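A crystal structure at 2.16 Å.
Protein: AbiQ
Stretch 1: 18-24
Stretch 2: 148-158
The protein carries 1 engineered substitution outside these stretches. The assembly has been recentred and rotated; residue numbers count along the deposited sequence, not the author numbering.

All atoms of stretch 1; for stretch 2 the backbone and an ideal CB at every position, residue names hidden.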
# COMPACT_ATOMS: atom_id res chain seq x y z
N LYS A 18 7.96 -1.17 15.46
CA LYS A 18 8.31 -0.77 16.84
C LYS A 18 7.35 0.34 17.31
O LYS A 18 6.96 0.35 18.47
CB LYS A 18 9.73 -0.18 16.88
CG LYS A 18 10.83 -1.17 17.22
CD LYS A 18 12.15 -0.82 16.54
CE LYS A 18 12.70 -2.02 15.78
NZ LYS A 18 14.12 -1.85 15.35
N PHE A 19 6.99 1.25 16.39
CA PHE A 19 6.17 2.46 16.64
C PHE A 19 4.73 2.37 16.13
O PHE A 19 3.85 2.96 16.74
CB PHE A 19 6.86 3.69 16.05
CG PHE A 19 8.35 3.74 16.27
CD1 PHE A 19 8.88 4.16 17.49
CD2 PHE A 19 9.23 3.38 15.26
CE1 PHE A 19 10.26 4.20 17.69
CE2 PHE A 19 10.62 3.41 15.47
CZ PHE A 19 11.12 3.84 16.68
N GLU A 20 4.49 1.61 15.03
CA GLU A 20 3.16 1.44 14.44
C GLU A 20 2.84 -0.04 14.14
O GLU A 20 3.28 -0.56 13.13
CB GLU A 20 3.01 2.33 13.18
CG GLU A 20 1.60 2.36 12.58
CD GLU A 20 0.49 2.71 13.55
OE1 GLU A 20 0.23 3.92 13.75
OE2 GLU A 20 -0.10 1.78 14.15
N SER A 21 2.02 -0.67 15.00
CA SER A 21 1.59 -2.08 14.88
C SER A 21 0.68 -2.32 13.66
O SER A 21 0.44 -3.48 13.27
CB SER A 21 0.85 -2.54 16.14
OG SER A 21 1.19 -1.79 17.30
N LYS A 22 0.13 -1.23 13.07
CA LYS A 22 -0.75 -1.32 11.91
C LYS A 22 0.03 -1.65 10.65
O LYS A 22 -0.55 -2.11 9.67
CB LYS A 22 -1.54 -0.02 11.74
CG LYS A 22 -2.71 0.07 12.70
CD LYS A 22 -3.38 1.43 12.61
CE LYS A 22 -4.27 1.64 13.82
NZ LYS A 22 -4.78 3.03 13.89
N VAL A 23 1.36 -1.38 10.68
CA VAL A 23 2.28 -1.66 9.57
C VAL A 23 2.24 -3.18 9.35
O VAL A 23 2.30 -3.94 10.32
CB VAL A 23 3.72 -1.13 9.86
CG1 VAL A 23 4.72 -1.61 8.80
CG2 VAL A 23 3.72 0.39 9.96
N HIS A 24 2.04 -3.61 8.11
CA HIS A 24 1.90 -5.03 7.76
C HIS A 24 3.06 -5.87 8.17
O HIS A 24 4.22 -5.50 7.92
CB HIS A 24 1.59 -5.22 6.26
CG HIS A 24 0.15 -4.99 5.91
ND1 HIS A 24 -0.50 -5.80 5.00
CD2 HIS A 24 -0.71 -4.04 6.34
CE1 HIS A 24 -1.73 -5.33 4.91
NE2 HIS A 24 -1.90 -4.26 5.70
N UNK A 148 -11.00 7.65 9.83
CA UNK A 148 -9.69 7.52 9.21
C UNK A 148 -8.55 7.36 10.21
O UNK A 148 -7.67 6.52 9.99
CB UNK A 148 -9.42 8.74 8.33
N UNK A 149 -8.54 8.16 11.30
CA UNK A 149 -7.50 8.15 12.34
C UNK A 149 -7.35 6.77 12.95
O UNK A 149 -6.23 6.29 13.09
CB UNK A 149 -7.82 9.17 13.44
N UNK A 150 -8.49 6.15 13.32
CA UNK A 150 -8.54 4.83 13.96
C UNK A 150 -8.08 3.66 13.09
O UNK A 150 -7.56 2.67 13.62
CB UNK A 150 -9.97 4.56 14.42
N UNK A 151 -8.30 3.74 11.76
CA UNK A 151 -7.90 2.69 10.81
C UNK A 151 -6.53 2.90 10.23
O UNK A 151 -5.89 1.94 9.80
CB UNK A 151 -8.91 2.60 9.67
N UNK A 152 -6.08 4.12 10.17
CA UNK A 152 -4.82 4.34 9.50
C UNK A 152 -3.62 4.43 10.38
O UNK A 152 -3.73 4.63 11.59
CB UNK A 152 -4.91 5.62 8.67
N UNK A 153 -2.45 4.21 9.76
CA UNK A 153 -1.13 4.30 10.35
C UNK A 153 -0.98 5.73 10.83
O UNK A 153 -1.58 6.64 10.24
CB UNK A 153 -0.03 3.91 9.36
N UNK A 154 -0.17 5.95 11.86
CA UNK A 154 0.09 7.32 12.31
C UNK A 154 1.16 7.81 11.31
O UNK A 154 2.35 7.60 11.54
CB UNK A 154 0.55 7.40 13.77
N UNK A 155 0.70 8.35 10.15
CA UNK A 155 1.54 8.78 9.04
C UNK A 155 2.70 9.70 9.39
O UNK A 155 3.81 9.48 8.92
CB UNK A 155 0.66 9.49 8.01
N UNK A 156 2.44 10.72 10.22
CA UNK A 156 3.45 11.68 10.66
C UNK A 156 4.55 11.11 11.54
O UNK A 156 5.72 11.46 11.36
CB UNK A 156 2.76 12.82 11.42
N UNK A 157 4.19 10.22 12.46
CA UNK A 157 5.14 9.52 13.33
C UNK A 157 6.06 8.64 12.44
O UNK A 157 7.28 8.63 12.63
CB UNK A 157 4.40 8.68 14.37
N UNK A 158 5.48 7.96 11.43
CA UNK A 158 6.22 7.11 10.50
C UNK A 158 7.21 7.95 9.68
O UNK A 158 8.34 7.53 9.51
CB UNK A 158 5.26 6.37 9.57

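Position 148 is helical, and its CB has nothing of stretch 1 within 5.5 Å, so this contact scarcely restricts the choice; the deposited residue is Tyr148. At 149 the CB points away and many helix formers would serve. It is Leu149, whose side chain stays clear of stretch 1.

Position 150 also points away, and its ideal CB lies 5.4 Å from Lys22 NZ. What stretch 1 uses here is the carbonyl: Lys22 NZ donates to the O of 150 at 2.8 Å. Because a backbone atom does the work, the side chain is loosely specified, and many, polar or apolar, would suit. It is Lys150, whose amine runs away from its like charge, with Lys150 NZ 8.4 Å from Lys22 NZ. Position 151 again points away, leaving room for large or small groups; the residue is Phe151, its side chain turned from stretch 1. Only its backbone is close, with Phe151 O 3.8 Å from Lys22 CD.

Position 152 has phi/psi of -97/159 and turns its CB away, while its O accepts a second hydrogen bond from Lys22 NZ at 3.0 Å. A small polar residue able to reach back to the carbonyl of 148 would suit, though others could fit. Ser152 OG donates to Tyr148 O at 2.5 Å, a very short hydrogen bond.

At 153 the CB points sideways, 3.9 Å from Glu20 CG and near Lys22 CB and Val23 CG2. Something compact, preferably apolar, such as Ala, Cys or perhaps Val, is plausible. Cys153 places SG 4.0 Å from Lys22 CB and 4.2 Å from Val23 CG2.

Position 154 has its CB 3.5 Å from Glu20 OE1, but that carboxylate is engaged by the backbone: N of 154 donates to Glu20 OE1 at 2.8 Å. Glu20 OE2 meanwhile accepts from Lys22 N at 3.2 Å, tying the carboxylate to its own beta turn. A helix starts next, so Asp, Ser, Thr or Asn would be natural. The residue is Asp154, at the N-cap, with the end of its side chain leading away from stretch 1.

Positions 155 and 156 lack a visible partner in stretch 1, and helix-compatible residues of many kinds would do. Phe155 starts away from stretch 1, and though its ring end comes nearer it makes no contact; Lys156 is out of reach.

Position 157 points toward stretch 1 but needs length to reach Phe19; Leu, Met or Ile would fit. Leu157 brings CD2 to 3.9 Å from Phe19 CB. At 158 the CB points sideways with nothing close, but a longer aliphatic chain such as Leu or Met could reach Val23 CG2 and the Glu20 CB methylene. Leu158 does so, with CD2 3.8 Å from Glu20 CB and 4.0 Å from Val23 CG2.

Stretch 2, residues 148-158: YLKFSCDFKLL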
# COMPACT_ATOMS: atom_id res chain seq x y z
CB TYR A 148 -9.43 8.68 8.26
CG TYR A 148 -10.32 8.69 7.04
CD1 TYR A 148 -11.62 9.21 7.10
CD2 TYR A 148 -9.84 8.28 5.80
CE1 TYR A 148 -12.42 9.28 5.96
CE2 TYR A 148 -10.64 8.34 4.66
CZ TYR A 148 -11.93 8.83 4.74
OH TYR A 148 -12.70 8.89 3.61
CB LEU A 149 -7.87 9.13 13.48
CG LEU A 149 -6.95 10.31 13.79
CD1 LEU A 149 -7.46 11.03 15.02
CD2 LEU A 149 -5.50 9.85 14.08
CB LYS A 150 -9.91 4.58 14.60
CG LYS A 150 -11.04 4.23 13.63
CD LYS A 150 -12.33 3.99 14.40
CE LYS A 150 -13.38 3.35 13.54
NZ LYS A 150 -13.08 1.92 13.29
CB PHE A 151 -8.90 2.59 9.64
CG PHE A 151 -10.03 1.62 9.90
CD1 PHE A 151 -9.77 0.26 10.04
CD2 PHE A 151 -11.34 2.06 10.02
CE1 PHE A 151 -10.82 -0.64 10.30
CE2 PHE A 151 -12.38 1.16 10.26
CZ PHE A 151 -12.11 -0.19 10.40
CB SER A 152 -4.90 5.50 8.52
OG SER A 152 -5.32 6.67 9.21
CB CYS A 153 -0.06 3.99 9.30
SG CYS A 153 0.07 2.23 8.85
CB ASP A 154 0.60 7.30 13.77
CG ASP A 154 0.84 8.66 14.39
OD1 ASP A 154 0.90 9.66 13.64
OD2 ASP A 154 1.01 8.72 15.64
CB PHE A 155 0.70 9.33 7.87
CG PHE A 155 -0.28 8.35 7.28
CD1 PHE A 155 0.14 7.11 6.81
CD2 PHE A 155 -1.63 8.68 7.16
CE1 PHE A 155 -0.77 6.19 6.30
CE2 PHE A 155 -2.55 7.75 6.65
CZ PHE A 155 -2.11 6.52 6.20
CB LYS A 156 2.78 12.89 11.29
CG LYS A 156 2.70 14.07 10.32
CD LYS A 156 1.80 13.91 9.12
CE LYS A 156 1.47 15.26 8.53
NZ LYS A 156 2.50 15.72 7.58
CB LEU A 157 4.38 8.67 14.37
CG LEU A 157 5.20 7.66 15.20
CD1 LEU A 157 5.97 8.36 16.30
CD2 LEU A 157 4.31 6.58 15.79
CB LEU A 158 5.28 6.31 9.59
CG LEU A 158 4.43 5.18 10.21
CD1 LEU A 158 3.53 4.58 9.16
CD2 LEU A 158 5.30 4.03 10.72
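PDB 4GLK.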